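PDB 3HYI: probable cell division protein WhiA from Thermotoga maritima, which probably takes part in cell division and chromosome segregation, and joins a degenerate LAGLIDADG homing endonuclease domain to a DNA-binding helix-turn-helix domain. Local coordinates for residues Y132-N137 with L179-A184. Residues are numbered along the deposited sequence; the frame is centred on the assembly and turned at random.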
ATOM      1  N   TYR A 132       1.875  -0.922   1.661  1.00 24.72           N
ATOM      2  CA  TYR A 132       1.866  -0.332   2.983  1.00 24.72           C
ATOM      3  C   TYR A 132       2.810  -1.148   3.855  1.00 24.78           C
ATOM      4  O   TYR A 132       2.457  -2.231   4.328  1.00 24.59           O
ATOM      5  CB  TYR A 132       0.455  -0.323   3.573  1.00 24.66           C
ATOM      6  CG  TYR A 132      -0.527   0.606   2.884  1.00 24.63           C
ATOM      7  CD1 TYR A 132      -0.096   1.733   2.184  1.00 24.48           C
ATOM      8  CD2 TYR A 132      -1.898   0.371   2.961  1.00 24.81           C
ATOM      9  CE1 TYR A 132      -0.993   2.582   1.567  1.00 24.69           C
ATOM     10  CE2 TYR A 132      -2.807   1.222   2.345  1.00 24.86           C
ATOM     11  CZ  TYR A 132      -2.345   2.327   1.650  1.00 24.86           C
ATOM     12  OH  TYR A 132      -3.224   3.185   1.032  1.00 24.82           O
ATOM     13  N   HIS A 133       4.020  -0.629   4.047  1.00 24.94           N
ATOM     14  CA  HIS A 133       5.033  -1.328   4.824  1.00 25.09           C
ATOM     15  C   HIS A 133       6.107  -0.385   5.357  1.00 25.46           C
ATOM     16  O   HIS A 133       6.786   0.299   4.593  1.00 25.36           O
ATOM     17  CB  HIS A 133       5.695  -2.415   3.975  1.00 24.96           C
ATOM     18  CG  HIS A 133       6.534  -3.370   4.764  1.00 24.55           C
ATOM     19  ND1 HIS A 133       5.994  -4.266   5.661  1.00 24.14           N
ATOM     20  CD2 HIS A 133       7.871  -3.581   4.781  1.00 24.29           C
ATOM     21  CE1 HIS A 133       6.961  -4.985   6.201  1.00 24.07           C
ATOM     22  NE2 HIS A 133       8.110  -4.590   5.683  1.00 24.37           N
ATOM     23  N   LEU A 134       6.243  -0.363   6.677  1.00 25.92           N
ATOM     24  CA  LEU A 134       7.351   0.295   7.344  1.00 26.28           C
ATOM     25  C   LEU A 134       7.944  -0.721   8.306  1.00 26.57           C
ATOM     26  O   LEU A 134       7.212  -1.329   9.089  1.00 26.57           O
ATOM     27  CB  LEU A 134       6.873   1.540   8.091  1.00 26.30           C
ATOM     28  CG  LEU A 134       7.977   2.360   8.772  1.00 26.44           C
ATOM     29  CD1 LEU A 134       7.625   3.843   8.796  1.00 26.18           C
ATOM     30  CD2 LEU A 134       8.264   1.840  10.181  1.00 25.97           C
ATOM     31  N   GLU A 135       9.258  -0.916   8.237  1.00 26.91           N
ATOM     32  CA  GLU A 135       9.916  -1.943   9.038  1.00 27.20           C
ATOM     33  C   GLU A 135      11.088  -1.402   9.842  1.00 27.33           C
ATOM     34  O   GLU A 135      11.681  -0.390   9.485  1.00 27.31           O
ATOM     35  CB  GLU A 135      10.390  -3.101   8.151  1.00 27.25           C
ATOM     36  CG  GLU A 135      11.391  -2.705   7.076  1.00 27.31           C
ATOM     37  CD  GLU A 135      11.931  -3.898   6.317  1.00 27.43           C
ATOM     38  OE1 GLU A 135      11.128  -4.775   5.934  1.00 27.27           O
ATOM     39  OE2 GLU A 135      13.160  -3.955   6.095  1.00 27.65           O
ATOM     40  N   ILE A 136      11.395  -2.093  10.937  1.00 27.59           N
ATOM     41  CA  ILE A 136      12.600  -1.848  11.722  1.00 27.82           C
ATOM     42  C   ILE A 136      13.275  -3.188  12.001  1.00 27.80           C
ATOM     43  O   ILE A 136      12.679  -4.077  12.610  1.00 27.74           O
ATOM     44  CB  ILE A 136      12.278  -1.138  13.051  1.00 27.96           C
ATOM     45  CG1 ILE A 136      11.940   0.332  12.800  1.00 28.19           C
ATOM     46  CG2 ILE A 136      13.458  -1.228  14.011  1.00 28.13           C
ATOM     47  CD1 ILE A 136      11.432   1.053  14.033  1.00 28.65           C
ATOM     48  N   ASN A 137      14.513  -3.328  11.536  1.00 27.89           N
ATOM     49  CA  ASN A 137      15.297  -4.536  11.764  1.00 27.91           C
ATOM     50  C   ASN A 137      16.108  -4.414  13.047  1.00 28.03           C
ATOM     51  O   ASN A 137      16.701  -3.367  13.312  1.00 28.23           O
ATOM     52  CB  ASN A 137      16.230  -4.803  10.583  1.00 27.96           C
ATOM     53  CG  ASN A 137      15.495  -5.325   9.366  1.00 28.15           C
ATOM     54  OD1 ASN A 137      15.727  -6.452   8.926  1.00 28.92           O
ATOM     55  ND2 ASN A 137      14.598  -4.510   8.819  1.00 28.25           N
ATOM     56  N   LEU A 179       1.744   6.903   9.048  1.00 25.03           N
ATOM     57  CA  LEU A 179       1.764   8.366   9.049  1.00 24.76           C
ATOM     58  C   LEU A 179       1.996   8.937  10.449  1.00 24.52           C
ATOM     59  O   LEU A 179       2.731   9.916  10.608  1.00 24.42           O
ATOM     60  CB  LEU A 179       0.462   8.925   8.456  1.00 24.71           C
ATOM     61  CG  LEU A 179       0.326   8.761   6.939  1.00 24.66           C
ATOM     62  CD1 LEU A 179      -1.089   9.074   6.481  1.00 23.89           C
ATOM     63  CD2 LEU A 179       1.343   9.640   6.213  1.00 24.45           C
ATOM     64  N   VAL A 180       1.367   8.327  11.453  1.00 24.21           N
ATOM     65  CA  VAL A 180       1.566   8.715  12.852  1.00 24.01           C
ATOM     66  C   VAL A 180       3.026   8.525  13.250  1.00 24.01           C
ATOM     67  O   VAL A 180       3.634   9.402  13.865  1.00 23.96           O
ATOM     68  CB  VAL A 180       0.684   7.878  13.810  1.00 23.95           C
ATOM     69  CG1 VAL A 180       0.984   8.233  15.259  1.00 23.84           C
ATOM     70  CG2 VAL A 180      -0.795   8.084  13.503  1.00 23.61           C
ATOM     71  N   PHE A 181       3.569   7.364  12.891  1.00 23.95           N
ATOM     72  CA  PHE A 181       4.962   7.028  13.150  1.00 23.93           C
ATOM     73  C   PHE A 181       5.898   8.045  12.507  1.00 23.79           C
ATOM     74  O   PHE A 181       6.788   8.588  13.168  1.00 23.82           O
ATOM     75  CB  PHE A 181       5.267   5.627  12.607  1.00 24.00           C
ATOM     76  CG  PHE A 181       6.664   5.155  12.887  1.00 24.15           C
ATOM     77  CD1 PHE A 181       6.944   4.407  14.025  1.00 24.29           C
ATOM     78  CD2 PHE A 181       7.701   5.449  12.008  1.00 24.19           C
ATOM     79  CE1 PHE A 181       8.235   3.968  14.285  1.00 24.14           C
ATOM     80  CE2 PHE A 181       8.995   5.014  12.262  1.00 23.80           C
ATOM     81  CZ  PHE A 181       9.262   4.270  13.401  1.00 23.86           C
ATOM     82  N   LEU A 182       5.684   8.302  11.220  1.00 23.63           N
ATOM     83  CA  LEU A 182       6.545   9.210  10.465  1.00 23.58           C
ATOM     84  C   LEU A 182       6.486  10.639  10.995  1.00 23.49           C
ATOM     85  O   LEU A 182       7.518  11.294  11.123  1.00 23.46           O
ATOM     86  CB  LEU A 182       6.191   9.183   8.973  1.00 23.52           C
ATOM     87  CG  LEU A 182       6.543   7.887   8.233  1.00 23.37           C
ATOM     88  CD1 LEU A 182       6.011   7.941   6.815  1.00 23.29           C
ATOM     89  CD2 LEU A 182       8.044   7.632   8.233  1.00 23.11           C
ATOM     90  N   GLU A 183       5.282  11.116  11.301  1.00 23.52           N
ATOM     91  CA  GLU A 183       5.118  12.460  11.847  1.00 23.52           C
ATOM     92  C   GLU A 183       5.721  12.584  13.249  1.00 23.45           C
ATOM     93  O   GLU A 183       6.322  13.603  13.576  1.00 23.27           O
ATOM     94  CB  GLU A 183       3.645  12.869  11.876  1.00 23.50           C
ATOM     95  CG  GLU A 183       3.448  14.323  12.292  1.00 23.81           C
ATOM     96  CD  GLU A 183       2.067  14.859  11.989  1.00 24.47           C
ATOM     97  OE1 GLU A 183       1.212  14.098  11.482  1.00 25.35           O
ATOM     98  OE2 GLU A 183       1.834  16.053  12.266  1.00 24.82           O
ATOM     99  N   ALA A 184       5.557  11.544  14.063  1.00 23.52           N
ATOM    100  CA  ALA A 184       6.144  11.507  15.404  1.00 23.63           C
ATOM    101  C   ALA A 184       7.660  11.719  15.364  1.00 23.76           C
ATOM    102  O   ALA A 184       8.199  12.486  16.162  1.00 23.81           O
ATOM    103  CB  ALA A 184       5.807  10.188  16.096  1.00 23.53           C
TER
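L134 and F181 set the register between strand 134-137 and helix 179-184, their CA atoms 9.2 Å apart. The two axes approach to 10.9 Å at an angle of 62°. This is helix-on-sheet packing in the degenerate LAGLIDADG domain, where the strand belongs to an antiparallel sheet. The contact is buried and wholly apolar.

F181 carries most of it from the helix side. Its CG lies anti to the backbone N (chi1 -177°), which brings the ring against L134 and I136. The L134 side chain crosses that of F181 at about a right angle. L134 CD2 sits over one face of the F181 ring, 4.1 Å from its centroid, in a CH-pi contact offset toward the rim. I136 CD1 reaches F181 CZ obliquely at 3.9 Å. L115 of helix 108-122 and I172 of strand 168-172 also touch F181. Replacing F181 by an alanine is likely to open a gap between helix and sheet and to leave L134 CD2 without its aromatic partner.

On the other side of the strand, E135 OE1 accepts a hydrogen bond from H133 NE2 with its anti lone pair and forms a salt bridge with K169. L134 CD1 bridges two helix residues, lying 3.6 Å from F181 CD2 and 3.9 Å from L182 CD2.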